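Local coordinates for protein giant-lens (Drosophila melanogaster, PDB 3CGU) that antagonises EGF receptor signalling by sequestering the activating ligand Spitz, without interacting directly with the receptor, at residues 17-22 / 104-109; 118-123 / 141-146. All coordinates share one frame; numbering follows the deposited sequence.

In the fold
Both interactions involve the second two-fingered repeat, and both reach its four-stranded antiparallel sheet, at opposite outermost strands: 104-109 leads into strand 108-112, whereas 118-123 leads into strand 122-129. Interaction 1 is a surface contact between repeats, where a loop of the first repeat meets the edge strand through one side-chain amide, a water and a few apolar atoms. Interaction 2 is partly buried and lies at the base of a hairpin, where backbone hydrogen bonds dominate and serine hydroxyls continue them beyond the last strand pair. The two centres are about 28 Å apart, on opposite sides of the chain's centre, and the contacts do not touch.

Interaction 1: 17-22 / 104-109; sequences YQVGDS and ELNVTE
The seam between the first and second two-fingered repeats is bridged here by Gln18, in the loop after strand 14-17, which reaches Thr108, where the chain leads into strand 108-112. The glutamine amide uses both its polar atoms on the main chain of that one residue. Its OE1 accepts the N-H of Thr108 at 3.3 Å from Thr108 N, a nearly straight bond with 166° at the hydrogen, although the donor lies 33° off the carbonyl plane. In return, Gln18 NE2 makes a weak hydrogen bond to Thr108 O at 3.4 Å. Two bonds from one amide to the N and O of a single residue limit how the amide can turn, and NE2 is further fixed by Gln49 O. CG of Gln18 lies between its backbone N and carbonyl carbon (chi1 71°), and the chain runs extended beyond it, carrying the amide across to the second repeat.

A water joins the same pair by another route: it donates to Gln18 OE1 at 3.0 Å and lies 3.0 Å from Thr108 OG1. OE1 therefore serves two donors, one from the protein and one from solvent.

Apolar atoms fill in beside this polar bridge. Val107 crosses the glutamine side chain at about a right angle, with its CG2 3.6 Å from Gln18 NE2, and also packs on Pro27 of the first repeat. Val19 points its CB toward the 104-109 segment and lies against Asn106 and Val107, though the placing of its CG2 is doubtful. Asn106 is a predicted N-glycosylation site, so any glycan would sit beside this seam. The whole illustrates a side-chain amide pairing with the N and O of one residue at the edge of a sheet, its C=O and one N-H side by side, and joining two repeats at the surface.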
loop_
_atom_site.group_PDB
_atom_site.type_symbol
_atom_site.label_atom_id
_atom_site.label_comp_id
_atom_site.label_asym_id
_atom_site.label_seq_id
_atom_site.Cartn_x
_atom_site.Cartn_y
_atom_site.Cartn_z
ATOM N N TYR A 17 -15.807 -13.071 8.353
ATOM C CA TYR A 17 -16.452 -13.920 7.361
ATOM C C TYR A 17 -17.311 -13.072 6.455
ATOM O O TYR A 17 -17.968 -12.152 6.912
ATOM C CB TYR A 17 -17.309 -14.994 8.045
ATOM C CG TYR A 17 -16.529 -15.805 9.044
ATOM C CD1 TYR A 17 -16.333 -15.338 10.332
ATOM C CD2 TYR A 17 -15.960 -17.020 8.691
ATOM C CE1 TYR A 17 -15.597 -16.059 11.249
ATOM C CE2 TYR A 17 -15.225 -17.752 9.597
ATOM C CZ TYR A 17 -15.045 -17.267 10.880
ATOM O OH TYR A 17 -14.313 -17.982 11.804
ATOM N N GLN A 18 -17.311 -13.376 5.166
ATOM C CA GLN A 18 -18.067 -12.557 4.239
ATOM C C GLN A 18 -19.566 -12.808 4.398
ATOM O O GLN A 18 -20.384 -11.997 3.972
ATOM C CB GLN A 18 -17.613 -12.791 2.799
ATOM C CG GLN A 18 -17.994 -14.141 2.215
ATOM C CD GLN A 18 -18.016 -14.107 0.694
ATOM O OE1 GLN A 18 -18.218 -13.047 0.094
ATOM N NE2 GLN A 18 -17.812 -15.265 0.065
ATOM N N VAL A 19 -19.921 -13.930 5.015
ATOM C CA VAL A 19 -21.319 -14.244 5.277
ATOM C C VAL A 19 -21.448 -14.920 6.628
ATOM O O VAL A 19 -20.607 -15.746 6.997
ATOM C CB VAL A 19 -21.922 -15.161 4.204
ATOM C CG1 VAL A 19 -23.274 -15.680 4.656
ATOM C CG2 VAL A 19 -22.062 -14.406 2.883
ATOM N N GLY A 20 -22.503 -14.564 7.363
ATOM C CA GLY A 20 -22.699 -15.097 8.699
ATOM C C GLY A 20 -21.526 -14.712 9.572
ATOM O O GLY A 20 -21.022 -13.587 9.482
ATOM N N ASP A 21 -21.073 -15.647 10.405
ATOM C CA ASP A 21 -20.024 -15.335 11.365
ATOM C C ASP A 21 -19.216 -16.560 11.791
ATOM O O ASP A 21 -18.660 -16.600 12.901
ATOM C CB ASP A 21 -20.638 -14.663 12.593
ATOM C CG ASP A 21 -21.749 -15.491 13.204
ATOM O OD1 ASP A 21 -21.433 -16.490 13.901
ATOM O OD2 ASP A 21 -22.936 -15.142 12.988
ATOM N N SER A 22 -19.142 -17.551 10.909
ATOM C CA SER A 22 -18.460 -18.789 11.246
ATOM C C SER A 22 -18.330 -19.689 10.032
ATOM O O SER A 22 -19.063 -19.531 9.055
ATOM C CB SER A 22 -19.217 -19.515 12.357
ATOM O OG SER A 22 -18.355 -20.460 13.007
ATOM N N GLU A 104 -29.192 -11.891 -5.777
ATOM C CA GLU A 104 -29.877 -12.620 -4.706
ATOM C C GLU A 104 -28.951 -13.345 -3.724
ATOM O O GLU A 104 -29.410 -13.937 -2.741
ATOM C CB GLU A 104 -30.861 -13.626 -5.301
ATOM C CG GLU A 104 -31.970 -13.006 -6.125
ATOM C CD GLU A 104 -33.207 -13.885 -6.158
ATOM O OE1 GLU A 104 -33.645 -14.257 -7.273
ATOM O OE2 GLU A 104 -33.733 -14.216 -5.064
ATOM N N LEU A 105 -27.651 -13.311 -3.994
ATOM C CA LEU A 105 -26.700 -13.970 -3.115
ATOM C C LEU A 105 -26.040 -13.021 -2.118
ATOM O O LEU A 105 -25.598 -11.923 -2.464
ATOM C CB LEU A 105 -25.646 -14.734 -3.916
ATOM C CG LEU A 105 -26.078 -16.151 -4.293
ATOM C CD1 LEU A 105 -27.157 -16.106 -5.364
ATOM C CD2 LEU A 105 -24.889 -16.988 -4.748
ATOM N N ASN A 106 -25.980 -13.463 -0.868
ATOM C CA ASN A 106 -25.276 -12.740 0.175
ATOM C C ASN A 106 -23.763 -12.888 0.039
ATOM O O ASN A 106 -23.011 -12.436 0.906
ATOM C CB ASN A 106 -25.743 -13.246 1.544
ATOM C CG ASN A 106 -25.985 -14.755 1.559
ATOM O OD1 ASN A 106 -25.202 -15.530 0.995
ATOM N ND2 ASN A 106 -27.073 -15.177 2.207
ATOM N N VAL A 107 -23.328 -13.499 -1.071
ATOM C CA VAL A 107 -21.937 -13.927 -1.235
ATOM C C VAL A 107 -21.319 -13.536 -2.584
ATOM O O VAL A 107 -22.024 -13.402 -3.577
ATOM C CB VAL A 107 -21.845 -15.464 -1.085
ATOM C CG1 VAL A 107 -20.969 -16.062 -2.168
ATOM C CG2 VAL A 107 -21.360 -15.840 0.300
ATOM N N THR A 108 -19.997 -13.367 -2.621
ATOM C CA THR A 108 -19.293 -13.089 -3.877
ATOM C C THR A 108 -18.173 -14.103 -4.136
ATOM O O THR A 108 -17.515 -14.564 -3.207
ATOM C CB THR A 108 -18.695 -11.656 -3.903
ATOM O OG1 THR A 108 -17.849 -11.461 -2.766
ATOM C CG2 THR A 108 -19.793 -10.594 -3.884
ATOM N N GLU A 109 -17.951 -14.442 -5.401
ATOM C CA GLU A 109 -16.877 -15.369 -5.748
ATOM C C GLU A 109 -15.777 -14.695 -6.571
ATOM O O GLU A 109 -16.046 -13.886 -7.458
ATOM C CB GLU A 109 -17.422 -16.611 -6.485
ATOM C CG GLU A 109 -18.087 -17.641 -5.559
ATOM C CD GLU A 109 -18.093 -19.075 -6.123
ATOM O OE1 GLU A 109 -18.774 -19.306 -7.159
ATOM O OE2 GLU A 109 -17.430 -19.972 -5.524
HETATM O O HOH W 1 -16.399 -10.646 -0.289
#

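Interaction 2: 118-123 / 141-146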
loop_
_atom_site.group_PDB
_atom_site.type_symbol
_atom_site.label_atom_id
_atom_site.label_comp_id
_atom_site.label_asym_id
_atom_site.label_seq_id
_atom_site.Cartn_x
_atom_site.Cartn_y
_atom_site.Cartn_z
ATOM N N ARG A 118 6.395 -11.984 -12.597
ATOM C CA ARG A 118 7.166 -11.279 -11.579
ATOM C C ARG A 118 6.951 -9.767 -11.631
ATOM O O ARG A 118 6.952 -9.173 -12.706
ATOM C CB ARG A 118 8.653 -11.574 -11.773
ATOM C CG ARG A 118 9.562 -10.959 -10.725
ATOM C CD ARG A 118 9.502 -11.750 -9.426
ATOM N NE ARG A 118 9.789 -13.166 -9.637
ATOM C CZ ARG A 118 10.995 -13.623 -10.002
ATOM N NH1 ARG A 118 12.018 -12.770 -10.200
ATOM N NH2 ARG A 118 11.181 -14.929 -10.169
ATOM N N ASN A 119 6.804 -9.153 -10.459
ATOM C CA ASN A 119 6.536 -7.711 -10.327
ATOM C C ASN A 119 5.620 -7.099 -11.403
ATOM O O ASN A 119 5.939 -6.068 -12.013
ATOM C CB ASN A 119 7.828 -6.895 -10.152
ATOM C CG ASN A 119 8.823 -7.112 -11.270
ATOM O OD1 ASN A 119 10.005 -7.393 -11.020
ATOM N ND2 ASN A 119 8.359 -6.981 -12.510
ATOM N N SER A 120 4.484 -7.748 -11.630
ATOM C CA SER A 120 3.430 -7.187 -12.444
ATOM C C SER A 120 2.208 -7.085 -11.554
ATOM O O SER A 120 1.812 -8.060 -10.911
ATOM C CB SER A 120 3.138 -8.086 -13.640
ATOM O OG SER A 120 1.759 -7.971 -14.019
ATOM N N VAL A 121 1.611 -5.902 -11.508
ATOM C CA VAL A 121 0.526 -5.647 -10.570
ATOM C C VAL A 121 -0.837 -5.666 -11.243
ATOM O O VAL A 121 -0.992 -5.184 -12.357
ATOM C CB VAL A 121 0.757 -4.322 -9.827
ATOM C CG1 VAL A 121 -0.490 -3.885 -9.059
ATOM C CG2 VAL A 121 1.957 -4.471 -8.897
ATOM N N THR A 122 -1.829 -6.235 -10.568
ATOM C CA THR A 122 -3.162 -6.314 -11.131
ATOM C C THR A 122 -3.865 -4.963 -11.045
ATOM O O THR A 122 -3.584 -4.161 -10.166
ATOM C CB THR A 122 -4.012 -7.384 -10.401
ATOM O OG1 THR A 122 -4.305 -6.943 -9.064
ATOM C CG2 THR A 122 -3.258 -8.740 -10.355
ATOM N N TYR A 123 -4.796 -4.714 -11.952
ATOM C CA TYR A 123 -5.612 -3.521 -11.865
ATOM C C TYR A 123 -6.968 -3.837 -12.440
ATOM O O TYR A 123 -7.097 -4.717 -13.309
ATOM C CB TYR A 123 -4.969 -2.349 -12.623
ATOM C CG TYR A 123 -4.860 -2.559 -14.109
ATOM C CD1 TYR A 123 -5.864 -2.129 -14.957
ATOM C CD2 TYR A 123 -3.755 -3.191 -14.665
ATOM C CE1 TYR A 123 -5.776 -2.307 -16.325
ATOM C CE2 TYR A 123 -3.659 -3.391 -16.042
ATOM C CZ TYR A 123 -4.679 -2.934 -16.868
ATOM O OH TYR A 123 -4.619 -3.102 -18.242
ATOM N N PHE A 141 -9.937 -8.187 -13.795
ATOM C CA PHE A 141 -8.615 -7.667 -13.487
ATOM C C PHE A 141 -7.575 -8.217 -14.423
ATOM O O PHE A 141 -7.644 -9.365 -14.826
ATOM C CB PHE A 141 -8.248 -8.012 -12.059
ATOM C CG PHE A 141 -9.106 -7.326 -11.047
ATOM C CD1 PHE A 141 -10.385 -7.791 -10.778
ATOM C CD2 PHE A 141 -8.646 -6.209 -10.374
ATOM C CE1 PHE A 141 -11.194 -7.166 -9.836
ATOM C CE2 PHE A 141 -9.456 -5.576 -9.440
ATOM C CZ PHE A 141 -10.742 -6.074 -9.169
ATOM N N ALA A 142 -6.597 -7.397 -14.767
ATOM C CA ALA A 142 -5.601 -7.796 -15.739
ATOM C C ALA A 142 -4.233 -7.532 -15.153
ATOM O O ALA A 142 -4.131 -6.922 -14.098
ATOM C CB ALA A 142 -5.794 -7.010 -17.041
ATOM N N CYS A 143 -3.185 -7.980 -15.837
ATOM C CA CYS A 143 -1.818 -7.743 -15.375
ATOM C C CYS A 143 -1.193 -6.581 -16.130
ATOM O O CYS A 143 -1.256 -6.520 -17.357
ATOM C CB CYS A 143 -0.947 -8.990 -15.559
ATOM S SG CYS A 143 -1.652 -10.520 -14.900
ATOM N N SER A 144 -0.588 -5.660 -15.384
ATOM C CA SER A 144 0.112 -4.534 -15.981
ATOM C C SER A 144 1.215 -5.032 -16.909
ATOM O O SER A 144 1.851 -6.055 -16.630
ATOM C CB SER A 144 0.691 -3.630 -14.889
ATOM O OG SER A 144 1.687 -4.296 -14.132
ATOM N N PRO A 145 1.448 -4.301 -18.017
ATOM C CA PRO A 145 2.421 -4.677 -19.047
ATOM C C PRO A 145 3.829 -4.676 -18.486
ATOM O O PRO A 145 4.197 -3.757 -17.763
ATOM C CB PRO A 145 2.286 -3.557 -20.094
ATOM C CG PRO A 145 0.984 -2.893 -19.814
ATOM C CD PRO A 145 0.776 -3.027 -18.331
ATOM N N LEU A 146 4.610 -5.701 -18.815
ATOM C CA LEU A 146 6.010 -5.778 -18.385
ATOM C C LEU A 146 6.902 -4.848 -19.214
ATOM O O LEU A 146 7.755 -4.138 -18.673
ATOM C CB LEU A 146 6.512 -7.224 -18.454
ATOM C CG LEU A 146 6.088 -8.054 -19.676
ATOM C CD1 LEU A 146 6.905 -7.668 -20.908
ATOM C CD2 LEU A 146 6.186 -9.570 -19.400
#
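With chi1 at 65°, Ser144 holds OG between its backbone N and carbonyl carbon, within 3.1 Å of Val121 N, whose N-H it accepts. Ser144 N returns a bond to Val121 O at 3.1 Å, so the hydroxyl takes the place that the serine carbonyl would fill in a regular antiparallel pair. That carbonyl, Ser144 O, instead accepts Ser120 OG at 3.2 Å, the hydroxyl arriving in the carbonyl plane on a lone pair.

Inward along the hairpin the ladder becomes regular. Thr122 and Cys143 form a non-hydrogen-bonded pair, followed by the hydrogen-bonded pair Tyr123 and Ala142, with Tyr123 N to Ala142 O at 3.2 Å and Ala142 N to Tyr123 O at 3.1 Å. A chi1 of 65° swings the Tyr123 ring back along the partner strand: its CZ lies 4.2 Å from Ala142 CB, while Ser144 N meets the ring edge in plane, 3.9 Å from CE2.

Thr122 and Cys143 share the other face of the sheet, where Thr122 OG1 bonds to Asp72 and Cys143 SG is disulfide-linked to Cys116, tying the end of strand 136-143 to the approach to strand 122-129. Here is the base of an antiparallel beta hairpin, with serine hydroxyls extending its ladder and the Cys116–Cys143 disulfide just beyond: probably one of the two fingers of the second repeat.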